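PDB 4IAU: beta-gamma-crystallin from Geodia cydonium, which is of unknown function but binds calcium and belongs to the beta/gamma-crystallin family. Local coordinates for residues F76-L88 / F94-I108. Numbering follows the deposited sequence.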
loop_
_atom_site.group_PDB
_atom_site.type_symbol
_atom_site.label_atom_id
_atom_site.label_comp_id
_atom_site.label_asym_id
_atom_site.label_seq_id
_atom_site.Cartn_x
_atom_site.Cartn_y
_atom_site.Cartn_z
ATOM N N PHE A 76 0.376 5.168 8.949
ATOM C CA PHE A 76 -0.160 5.509 7.636
ATOM C C PHE A 76 1.012 5.810 6.740
ATOM O O PHE A 76 2.100 6.198 7.188
ATOM C CB PHE A 76 -1.173 6.666 7.709
ATOM C CG PHE A 76 -0.682 7.936 8.374
ATOM C CD1 PHE A 76 -0.808 8.083 9.739
ATOM C CD2 PHE A 76 -0.108 8.968 7.655
ATOM C CE1 PHE A 76 -0.382 9.266 10.351
ATOM C CE2 PHE A 76 0.305 10.113 8.276
ATOM C CZ PHE A 76 0.176 10.278 9.631
ATOM N N ARG A 77 0.791 5.647 5.419
ATOM C CA ARG A 77 1.894 5.837 4.485
ATOM C C ARG A 77 1.370 6.114 3.094
ATOM O O ARG A 77 0.277 5.663 2.723
ATOM C CB ARG A 77 2.840 4.611 4.460
ATOM C CG ARG A 77 2.108 3.303 4.124
ATOM C CD ARG A 77 3.106 2.148 4.110
ATOM N NE ARG A 77 2.414 0.876 4.081
ATOM C CZ ARG A 77 3.021 -0.300 4.273
ATOM N NH1 ARG A 77 4.349 -0.342 4.427
ATOM N NH2 ARG A 77 2.333 -1.416 4.312
ATOM N N PRO A 78 2.153 6.806 2.274
ATOM C CA PRO A 78 1.788 7.023 0.888
ATOM C C PRO A 78 2.089 5.776 0.064
ATOM O O PRO A 78 2.910 4.936 0.396
ATOM C CB PRO A 78 2.683 8.206 0.480
ATOM C CG PRO A 78 3.949 7.998 1.313
ATOM C CD PRO A 78 3.453 7.470 2.615
ATOM N N VAL A 79 1.412 5.705 -1.090
ATOM C CA VAL A 79 1.688 4.697 -2.074
ATOM C C VAL A 79 2.631 5.347 -3.087
ATOM O O VAL A 79 2.225 6.108 -3.967
ATOM C CB VAL A 79 0.418 4.164 -2.738
ATOM C CG1 VAL A 79 0.750 3.062 -3.743
ATOM C CG2 VAL A 79 -0.581 3.643 -1.678
ATOM N N LYS A 80 3.932 5.106 -2.960
ATOM C CA LYS A 80 4.904 5.939 -3.644
ATOM C C LYS A 80 5.040 5.597 -5.131
ATOM O O LYS A 80 5.650 6.364 -5.886
ATOM C CB LYS A 80 6.296 5.882 -2.964
ATOM C CG LYS A 80 6.235 6.403 -1.530
ATOM C CD LYS A 80 7.640 6.687 -0.988
ATOM C CE LYS A 80 8.482 5.438 -0.894
ATOM N NZ LYS A 80 7.866 4.268 -0.220
ATOM N N THR A 81 4.417 4.524 -5.579
ATOM C CA THR A 81 4.347 4.212 -7.001
ATOM C C THR A 81 3.075 4.692 -7.643
ATOM O O THR A 81 2.856 4.335 -8.824
ATOM C CB THR A 81 4.600 2.706 -7.244
ATOM O OG1 THR A 81 3.521 2.040 -6.699
ATOM C CG2 THR A 81 5.971 2.280 -6.765
ATOM N N PHE A 82 2.285 5.502 -6.972
ATOM C CA PHE A 82 1.165 6.182 -7.627
ATOM C C PHE A 82 1.717 6.872 -8.879
ATOM O O PHE A 82 2.708 7.632 -8.778
ATOM C CB PHE A 82 0.609 7.155 -6.629
ATOM C CG PHE A 82 -0.481 8.055 -7.187
ATOM C CD1 PHE A 82 -1.620 7.553 -7.737
ATOM C CD2 PHE A 82 -0.350 9.406 -7.182
ATOM C CE1 PHE A 82 -2.630 8.369 -8.254
ATOM C CE2 PHE A 82 -1.345 10.283 -7.625
ATOM C CZ PHE A 82 -2.500 9.725 -8.117
ATOM N N GLN A 83 1.118 6.617 -10.024
ATOM C CA GLN A 83 1.519 7.218 -11.299
ATOM C C GLN A 83 2.905 6.808 -11.784
ATOM O O GLN A 83 3.468 7.519 -12.659
ATOM C CB GLN A 83 1.451 8.744 -11.217
ATOM C CG GLN A 83 0.068 9.287 -10.900
ATOM C CD GLN A 83 0.045 10.799 -10.801
ATOM O OE1 GLN A 83 1.073 11.431 -10.562
ATOM N NE2 GLN A 83 -1.123 11.387 -10.983
ATOM N N VAL A 84 3.419 5.724 -11.252
ATOM C CA VAL A 84 4.760 5.281 -11.607
ATOM C C VAL A 84 4.795 3.807 -11.860
ATOM O O VAL A 84 5.443 3.400 -12.829
ATOM C CB VAL A 84 5.753 5.637 -10.486
ATOM C CG1 VAL A 84 7.133 5.085 -10.879
ATOM C CG2 VAL A 84 5.829 7.129 -10.198
ATOM N N GLY A 85 4.173 2.965 -11.065
ATOM C CA GLY A 85 4.361 1.509 -11.188
ATOM C C GLY A 85 3.498 0.767 -10.217
ATOM O O GLY A 85 2.267 0.993 -10.187
ATOM N N ALA A 86 4.075 -0.119 -9.419
ATOM C CA ALA A 86 3.338 -0.997 -8.533
ATOM C C ALA A 86 4.056 -1.041 -7.179
ATOM O O ALA A 86 5.276 -0.900 -7.110
ATOM C CB ALA A 86 3.244 -2.406 -9.094
ATOM N N THR A 87 3.284 -1.294 -6.113
ATOM C CA THR A 87 3.844 -1.558 -4.780
ATOM C C THR A 87 3.277 -2.891 -4.287
ATOM O O THR A 87 2.093 -3.148 -4.436
ATOM C CB THR A 87 3.546 -0.430 -3.777
ATOM O OG1 THR A 87 4.150 0.756 -4.218
ATOM C CG2 THR A 87 4.097 -0.697 -2.398
ATOM N N LEU A 88 4.184 -3.712 -3.734
ATOM C CA LEU A 88 3.885 -5.010 -3.168
ATOM C C LEU A 88 3.924 -4.933 -1.633
ATOM O O LEU A 88 4.735 -4.169 -1.096
ATOM C CB LEU A 88 4.887 -6.044 -3.645
ATOM C CG LEU A 88 5.055 -6.110 -5.164
ATOM C CD1 LEU A 88 6.095 -7.189 -5.486
ATOM C CD2 LEU A 88 3.749 -6.394 -5.849
ATOM N N PHE A 94 -2.681 -4.675 2.230
ATOM C CA PHE A 94 -1.621 -3.688 2.103
ATOM C C PHE A 94 -0.864 -3.509 3.388
ATOM O O PHE A 94 -0.277 -2.425 3.641
ATOM C CB PHE A 94 -2.122 -2.358 1.514
ATOM C CG PHE A 94 -3.103 -2.623 0.419
ATOM C CD1 PHE A 94 -2.713 -3.344 -0.725
ATOM C CD2 PHE A 94 -4.422 -2.233 0.504
ATOM C CE1 PHE A 94 -3.628 -3.697 -1.680
ATOM C CE2 PHE A 94 -5.328 -2.575 -0.448
ATOM C CZ PHE A 94 -4.928 -3.320 -1.561
ATOM N N GLY A 95 -0.793 -4.542 4.233
ATOM C CA GLY A 95 -0.084 -4.427 5.473
ATOM C C GLY A 95 1.366 -4.833 5.385
ATOM O O GLY A 95 1.812 -5.495 4.474
ATOM N N GLY A 96 2.123 -4.412 6.421
ATOM C CA GLY A 96 3.495 -4.881 6.609
ATOM C C GLY A 96 4.479 -4.279 5.644
ATOM O O GLY A 96 4.262 -3.245 5.006
ATOM N N LYS A 97 5.627 -4.946 5.527
ATOM C CA LYS A 97 6.733 -4.463 4.695
ATOM C C LYS A 97 6.250 -4.265 3.278
ATOM O O LYS A 97 5.597 -5.132 2.695
ATOM C CB LYS A 97 7.842 -5.502 4.736
ATOM C CG LYS A 97 9.117 -5.068 4.047
ATOM C CD LYS A 97 10.307 -5.931 4.291
ATOM C CE LYS A 97 11.050 -5.734 5.591
ATOM N NZ LYS A 97 12.524 -5.833 5.324
ATOM N N GLU A 98 6.628 -3.125 2.679
ATOM C CA GLU A 98 6.304 -2.829 1.303
ATOM C C GLU A 98 7.581 -2.828 0.439
ATOM O O GLU A 98 8.713 -2.687 0.922
ATOM C CB GLU A 98 5.600 -1.465 1.158
ATOM C CG GLU A 98 6.495 -0.267 1.414
ATOM C CD GLU A 98 5.844 1.082 1.278
ATOM O OE1 GLU A 98 4.787 1.194 0.598
ATOM O OE2 GLU A 98 6.364 2.057 1.869
ATOM N N LEU A 99 7.350 -2.964 -0.859
ATOM C CA LEU A 99 8.396 -2.918 -1.865
ATOM C C LEU A 99 7.851 -2.216 -3.089
ATOM O O LEU A 99 6.844 -2.632 -3.684
ATOM C CB LEU A 99 8.872 -4.325 -2.248
ATOM C CG LEU A 99 9.888 -4.385 -3.353
ATOM C CD1 LEU A 99 11.206 -3.769 -2.937
ATOM C CD2 LEU A 99 10.034 -5.829 -3.805
ATOM N N ASP A 100 8.491 -1.113 -3.494
ATOM C CA ASP A 100 8.123 -0.366 -4.664
ATOM C C ASP A 100 8.796 -0.929 -5.923
ATOM O O ASP A 100 10.007 -1.195 -5.944
ATOM C CB ASP A 100 8.549 1.090 -4.527
ATOM C CG ASP A 100 7.739 1.871 -3.479
ATOM O OD1 ASP A 100 6.559 1.528 -3.269
ATOM O OD2 ASP A 100 8.281 2.836 -2.936
ATOM N N LEU A 101 7.982 -1.092 -6.978
ATOM C CA LEU A 101 8.389 -1.520 -8.295
ATOM C C LEU A 101 8.081 -0.442 -9.305
ATOM O O LEU A 101 7.004 -0.408 -9.913
ATOM C CB LEU A 101 7.715 -2.823 -8.763
ATOM C CG LEU A 101 8.346 -4.127 -8.285
ATOM C CD1 LEU A 101 8.325 -4.321 -6.779
ATOM C CD2 LEU A 101 7.707 -5.305 -8.970
ATOM N N PRO A 102 9.056 0.456 -9.563
ATOM C CA PRO A 102 8.899 1.364 -10.728
ATOM C C PRO A 102 9.050 0.625 -12.057
ATOM O O PRO A 102 8.580 1.126 -13.063
ATOM C CB PRO A 102 10.061 2.346 -10.515
ATOM C CG PRO A 102 11.079 1.636 -9.712
ATOM C CD PRO A 102 10.291 0.771 -8.814
ATOM N N ASN A 103 9.735 -0.509 -12.020
ATOM C CA ASN A 103 10.059 -1.253 -13.219
ATOM C C ASN A 103 10.146 -2.741 -12.819
ATOM O O ASN A 103 9.893 -3.115 -11.669
ATOM C CB ASN A 103 11.295 -0.770 -13.926
ATOM C CG ASN A 103 11.077 -0.994 -15.457
ATOM O OD1 ASN A 103 10.765 -2.022 -16.137
ATOM N ND2 ASN A 103 11.089 0.196 -16.106
ATOM N N SER A 104 10.513 -3.577 -13.778
ATOM C CA SER A 104 10.676 -4.983 -13.518
ATOM C C SER A 104 11.551 -5.271 -12.335
ATOM O O SER A 104 12.528 -4.536 -12.109
ATOM C CB SER A 104 11.313 -5.639 -14.752
ATOM O OG SER A 104 10.511 -5.402 -15.896
ATOM N N ASN A 105 11.229 -6.358 -11.619
ATOM C CA ASN A 105 12.050 -6.811 -10.494
ATOM C C ASN A 105 12.212 -8.291 -10.605
ATOM O O ASN A 105 11.218 -9.034 -10.530
ATOM C CB ASN A 105 11.401 -6.406 -9.158
ATOM C CG ASN A 105 12.256 -6.719 -7.981
ATOM O OD1 ASN A 105 12.976 -7.714 -7.935
ATOM N ND2 ASN A 105 12.195 -5.858 -6.965
ATOM N N PRO A 106 13.434 -8.807 -10.808
ATOM C CA PRO A 106 13.651 -10.212 -10.993
ATOM C C PRO A 106 13.729 -11.034 -9.711
ATOM O O PRO A 106 13.865 -12.251 -9.779
ATOM C CB PRO A 106 15.019 -10.248 -11.744
ATOM C CG PRO A 106 15.742 -9.075 -11.128
ATOM C CD PRO A 106 14.673 -8.016 -10.959
ATOM N N ARG A 107 13.733 -10.361 -8.566
ATOM C CA ARG A 107 13.978 -11.112 -7.329
ATOM C C ARG A 107 13.366 -10.336 -6.155
ATOM O O ARG A 107 13.984 -9.449 -5.559
ATOM C CB ARG A 107 15.456 -11.390 -7.111
ATOM C CG ARG A 107 15.646 -12.330 -5.942
ATOM C CD ARG A 107 16.798 -13.242 -6.207
ATOM N NE ARG A 107 17.186 -13.930 -5.001
ATOM C CZ ARG A 107 18.255 -14.658 -4.831
ATOM N NH1 ARG A 107 19.014 -14.886 -5.896
ATOM N NH2 ARG A 107 18.534 -15.200 -3.653
ATOM N N ILE A 108 12.139 -10.702 -5.844
ATOM C CA ILE A 108 11.334 -10.121 -4.775
ATOM C C ILE A 108 11.502 -10.953 -3.520
ATOM O O ILE A 108 11.290 -12.175 -3.548
ATOM C CB ILE A 108 9.868 -10.078 -5.200
ATOM C CG1 ILE A 108 9.679 -9.211 -6.424
ATOM C CG2 ILE A 108 8.960 -9.660 -4.033
ATOM C CD1 ILE A 108 8.440 -9.444 -7.206
HETATM O O HOH W 1 6.620 1.471 4.519
HETATM O O HOH W 2 2.290 2.093 0.676
HETATM O O HOH W 3 5.268 4.562 1.905
HETATM O O HOH W 4 5.311 3.094 -1.383
HETATM O O HOH W 5 9.186 2.044 1.269
HETATM O O HOH W 6 8.727 3.731 -13.924
#
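The guanidinium of Arg-77 turns its edge to the backbone carbonyls of Phe-94 and Gly-96, holding both oxygens and a water close to its plane, while the ring of Tyr-47 makes a cation-pi contact with it. NH1 and NH2 converge end-on on Gly-96 O, the shorter bond, from NH2 (2.7 Å), using a lone pair in the carbonyl plane; NH2 also reaches Phe-94 O at 2.9 Å. An extended chain from CG to NE carries the group this far, and Tyr-42 OH is hydrogen-bonded to both Arg-77 NE and Phe-94 O. The Glu-98 side chain runs antiparallel to that of Arg-77, its carboxylate plane 32° from the guanidinium, with a water bridging NH1 to OE2. Lys-80, kinked near its end, lies across both acids; in one of its two modelled conformers NZ forms salt bridges with Glu-98 OE2 (3.4 Å) and the syn side of Asp-100 OD2 (3.1 Å). Thr-87 OG1 donates to the anti side of Asp-100 OD1 at 2.7 Å. Strands 86-88 and 98-101 form an antiparallel hairpin of the Greek key sheet, and on the face opposite Thr-87 and Asp-100, Leu-88 CD1 meets Leu-101 CD1 (3.9 Å) and Ile-108 CD1 (3.7 Å). Arg-77 thus ties a strand of the preceding sheet to the hairpin, where Lys-80 would be expected to favour ionised Glu-98 and Asp-100, with Arg-77 adding to the effect on Glu-98.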